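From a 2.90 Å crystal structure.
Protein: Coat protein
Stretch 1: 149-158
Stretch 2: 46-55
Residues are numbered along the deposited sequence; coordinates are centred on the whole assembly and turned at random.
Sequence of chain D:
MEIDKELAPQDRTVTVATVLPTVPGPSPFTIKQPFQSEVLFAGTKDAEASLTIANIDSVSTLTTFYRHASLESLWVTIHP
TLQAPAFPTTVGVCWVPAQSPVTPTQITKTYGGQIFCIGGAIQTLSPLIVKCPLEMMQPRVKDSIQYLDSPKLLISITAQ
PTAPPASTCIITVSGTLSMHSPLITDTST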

# COMPACT_ATOMS: atom_id res chain seq x y z
N ASP D 149 83.86 72.00 -54.93
CA ASP D 149 84.43 71.46 -53.71
C ASP D 149 84.93 70.04 -53.90
O ASP D 149 85.02 69.29 -52.93
CB ASP D 149 83.45 71.46 -52.53
CG ASP D 149 81.99 71.42 -52.95
OD1 ASP D 149 81.13 71.44 -52.05
OD2 ASP D 149 81.71 71.38 -54.17
N SER D 150 85.23 69.67 -55.14
CA SER D 150 85.76 68.34 -55.42
C SER D 150 87.12 68.29 -54.73
O SER D 150 87.68 69.34 -54.36
CB SER D 150 85.96 68.13 -56.93
OG SER D 150 85.81 69.37 -57.59
N PRO D 151 87.67 67.10 -54.54
CA PRO D 151 88.97 66.97 -53.87
C PRO D 151 90.11 67.63 -54.60
O PRO D 151 90.20 67.57 -55.84
CB PRO D 151 89.16 65.47 -53.75
CG PRO D 151 87.77 64.91 -53.92
CD PRO D 151 87.11 65.80 -54.90
N LYS D 152 90.97 68.26 -53.80
CA LYS D 152 92.16 68.98 -54.25
C LYS D 152 93.28 68.47 -53.35
O LYS D 152 93.11 68.37 -52.14
CB LYS D 152 91.98 70.49 -54.05
CG LYS D 152 93.10 71.42 -54.55
CD LYS D 152 92.94 72.83 -53.95
CE LYS D 152 93.23 73.97 -54.94
NZ LYS D 152 93.68 75.25 -54.28
N LEU D 153 94.43 68.15 -53.92
CA LEU D 153 95.51 67.66 -53.08
C LEU D 153 96.67 68.63 -53.02
O LEU D 153 97.15 69.12 -54.04
CB LEU D 153 95.99 66.31 -53.58
CG LEU D 153 97.23 65.79 -52.85
CD1 LEU D 153 96.80 65.00 -51.63
CD2 LEU D 153 98.03 64.94 -53.78
N LEU D 154 97.14 68.88 -51.80
CA LEU D 154 98.24 69.79 -51.58
C LEU D 154 99.47 69.05 -51.14
O LEU D 154 99.41 68.29 -50.18
CB LEU D 154 97.86 70.81 -50.52
CG LEU D 154 96.73 71.73 -50.95
CD1 LEU D 154 96.41 72.73 -49.86
CD2 LEU D 154 97.16 72.45 -52.21
N ILE D 155 100.58 69.27 -51.84
CA ILE D 155 101.84 68.61 -51.48
C ILE D 155 102.99 69.59 -51.36
O ILE D 155 103.17 70.45 -52.23
CB ILE D 155 102.28 67.57 -52.51
CG1 ILE D 155 101.21 66.51 -52.72
CG2 ILE D 155 103.57 66.93 -52.04
CD1 ILE D 155 100.89 65.75 -51.49
N SER D 156 103.79 69.45 -50.31
CA SER D 156 104.91 70.34 -50.11
C SER D 156 106.18 69.52 -49.92
O SER D 156 106.22 68.59 -49.12
CB SER D 156 104.66 71.24 -48.89
OG SER D 156 105.47 70.89 -47.78
N ILE D 157 107.23 69.87 -50.67
CA ILE D 157 108.49 69.16 -50.54
C ILE D 157 109.59 70.09 -50.09
O ILE D 157 109.73 71.20 -50.60
CB ILE D 157 108.93 68.54 -51.87
CG1 ILE D 157 107.85 67.61 -52.41
CG2 ILE D 157 110.20 67.74 -51.68
CD1 ILE D 157 107.40 66.60 -51.42
N THR D 158 110.37 69.64 -49.11
CA THR D 158 111.48 70.42 -48.59
C THR D 158 112.66 69.46 -48.67
O THR D 158 112.77 68.54 -47.86
CB THR D 158 111.21 70.86 -47.13
OG1 THR D 158 109.82 71.19 -46.97
CG2 THR D 158 112.04 72.07 -46.79
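Stretch 2, residues 46-55: DAEASLTIAN

The ladder that joins residues 46-55 to residues 149-158 outlasts the strand that builds it: its last hydrogen bond is donated by Ile 53, where stretch 2 has already left the extended conformation for a short 3-10 segment. Ile 53 N lies 2.9 Å from Pro 151 O, with an N-H...O angle of 158°, so the first residue of the turn is still held to the first residue of the opposing strand.

Before that turn, residues 47-52 form a strand that runs antiparallel to strand 151-158, the two N-to-C directions making an angle of 174° and the axes approaching to 4.5 Å. Stretch 2 therefore begins beside the C-terminal end of stretch 1 and finishes near its start. Asp 46 CA is 4.5 Å from Thr 158 CA, and at the far end of the strand Thr 52 CA is 4.1 Å from Lys 152 CA. Beyond this pair the chains separate, and Ala 54 CA is 6.6 Å from Ser 150 CA.

Three hydrogen-bonded pairs carry the register, each closed by two backbone bonds. Ala 47 N donates to Ile 157 O at 3.2 Å and receives Ile 157 N on its own O at 2.8 Å. Ala 49 N reaches Ile 155 O at 2.9 Å, while Ile 155 N reaches Ala 49 O at 2.7 Å. In the third pair, Leu 51 N lies 2.9 Å from Leu 153 O and Leu 153 N 2.8 Å from Leu 51 O. The intervening non-hydrogen-bonded pairs are Glu 48 with Ser 156, Ser 50 with Leu 154 and Thr 52 with Lys 152. Here the alpha carbons come closer together, and CA-H...O contacts supplement the ladder: Ser 50 CA is 3.1 Å from Leu 153 O, and Lys 152 CA is 3.3 Å from Leu 51 O.

Alternation along the strands sorts the side chains onto two faces. Ala 47, Ala 49 and Leu 51 share one with Ile 157, Ile 155 and Leu 153, so this face is wholly apolar. Leu 51, with chi1 in p and chi2 in t, brings CD2 to 3.5 Å from Leu 153 CB. Ile 53 adds to the same cluster from the turn, its CB pointing toward stretch 1 and its CD1 lying 3.7 Å from Leu 153 CB.

The face bearing Glu 48, Ser 50 and Thr 52 is more polar, and its side chains make few close contacts. Leu 154 is the apolar member among its partners; its end comes nearer to stretch 2, placing CD2 3.3 Å from Ser 50 CB. The end of the Glu 48 side chain instead leads away from stretch 1. At the N-terminal end of stretch 2, Asp 46 OD2 lies 3.5 Å from Thr 158 CG2, whereas at the other end Ala 54 CB rests 4.1 Å from Ser 150 CB. Together the two stretches bury 693 Å², summed over both sides.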

# COMPACT_ATOMS: atom_id res chain seq x y z
N ASP D 46 113.26 71.62 -53.47
CA ASP D 46 112.02 71.92 -52.79
C ASP D 46 111.08 72.19 -53.95
O ASP D 46 111.47 72.76 -54.97
CB ASP D 46 112.09 73.19 -51.93
CG ASP D 46 113.32 73.23 -51.05
OD1 ASP D 46 114.43 72.99 -51.57
OD2 ASP D 46 113.16 73.50 -49.84
N ALA D 47 109.84 71.75 -53.80
CA ALA D 47 108.86 71.97 -54.84
C ALA D 47 107.54 71.73 -54.18
O ALA D 47 107.49 71.23 -53.05
CB ALA D 47 109.07 71.00 -55.97
N GLU D 48 106.48 72.11 -54.85
CA GLU D 48 105.16 71.91 -54.29
C GLU D 48 104.20 71.63 -55.41
O GLU D 48 104.52 71.83 -56.58
CB GLU D 48 104.72 73.15 -53.50
CG GLU D 48 105.09 74.48 -54.14
CD GLU D 48 104.01 75.52 -53.94
OE1 GLU D 48 104.13 76.35 -53.01
OE2 GLU D 48 103.02 75.51 -54.73
N ALA D 49 103.02 71.14 -55.05
CA ALA D 49 102.01 70.84 -56.04
C ALA D 49 100.63 70.82 -55.45
O ALA D 49 100.40 70.31 -54.35
CB ALA D 49 102.31 69.51 -56.67
N SER D 50 99.69 71.41 -56.18
CA SER D 50 98.31 71.45 -55.75
C SER D 50 97.53 71.02 -56.95
O SER D 50 97.80 71.46 -58.08
CB SER D 50 97.87 72.88 -55.37
OG SER D 50 98.94 73.81 -55.51
N LEU D 51 96.57 70.13 -56.75
CA LEU D 51 95.80 69.72 -57.89
C LEU D 51 94.42 69.15 -57.61
O LEU D 51 94.22 68.30 -56.74
CB LEU D 51 96.61 68.76 -58.75
CG LEU D 51 96.56 67.32 -58.28
CD1 LEU D 51 97.52 66.49 -59.08
CD2 LEU D 51 96.89 67.29 -56.81
N THR D 52 93.48 69.68 -58.38
CA THR D 52 92.09 69.30 -58.36
C THR D 52 92.16 67.90 -58.93
O THR D 52 92.58 67.71 -60.08
CB THR D 52 91.34 70.24 -59.28
OG1 THR D 52 92.26 70.73 -60.27
CG2 THR D 52 90.78 71.44 -58.50
N ILE D 53 91.79 66.92 -58.13
CA ILE D 53 91.87 65.54 -58.57
C ILE D 53 90.97 65.30 -59.76
O ILE D 53 91.36 64.68 -60.74
CB ILE D 53 91.47 64.57 -57.45
CG1 ILE D 53 92.72 64.00 -56.79
CG2 ILE D 53 90.69 63.41 -58.00
CD1 ILE D 53 93.35 64.94 -55.82
N ALA D 54 89.75 65.82 -59.66
CA ALA D 54 88.76 65.64 -60.70
C ALA D 54 89.25 65.97 -62.11
O ALA D 54 88.58 65.67 -63.09
CB ALA D 54 87.54 66.46 -60.37
N ASN D 55 90.43 66.58 -62.20
CA ASN D 55 90.97 66.98 -63.49
C ASN D 55 92.20 66.26 -64.00
O ASN D 55 92.76 66.67 -65.02
CB ASN D 55 91.26 68.48 -63.45
CG ASN D 55 90.01 69.32 -63.51
OD1 ASN D 55 90.04 70.51 -63.20
ND2 ASN D 55 88.91 68.71 -63.92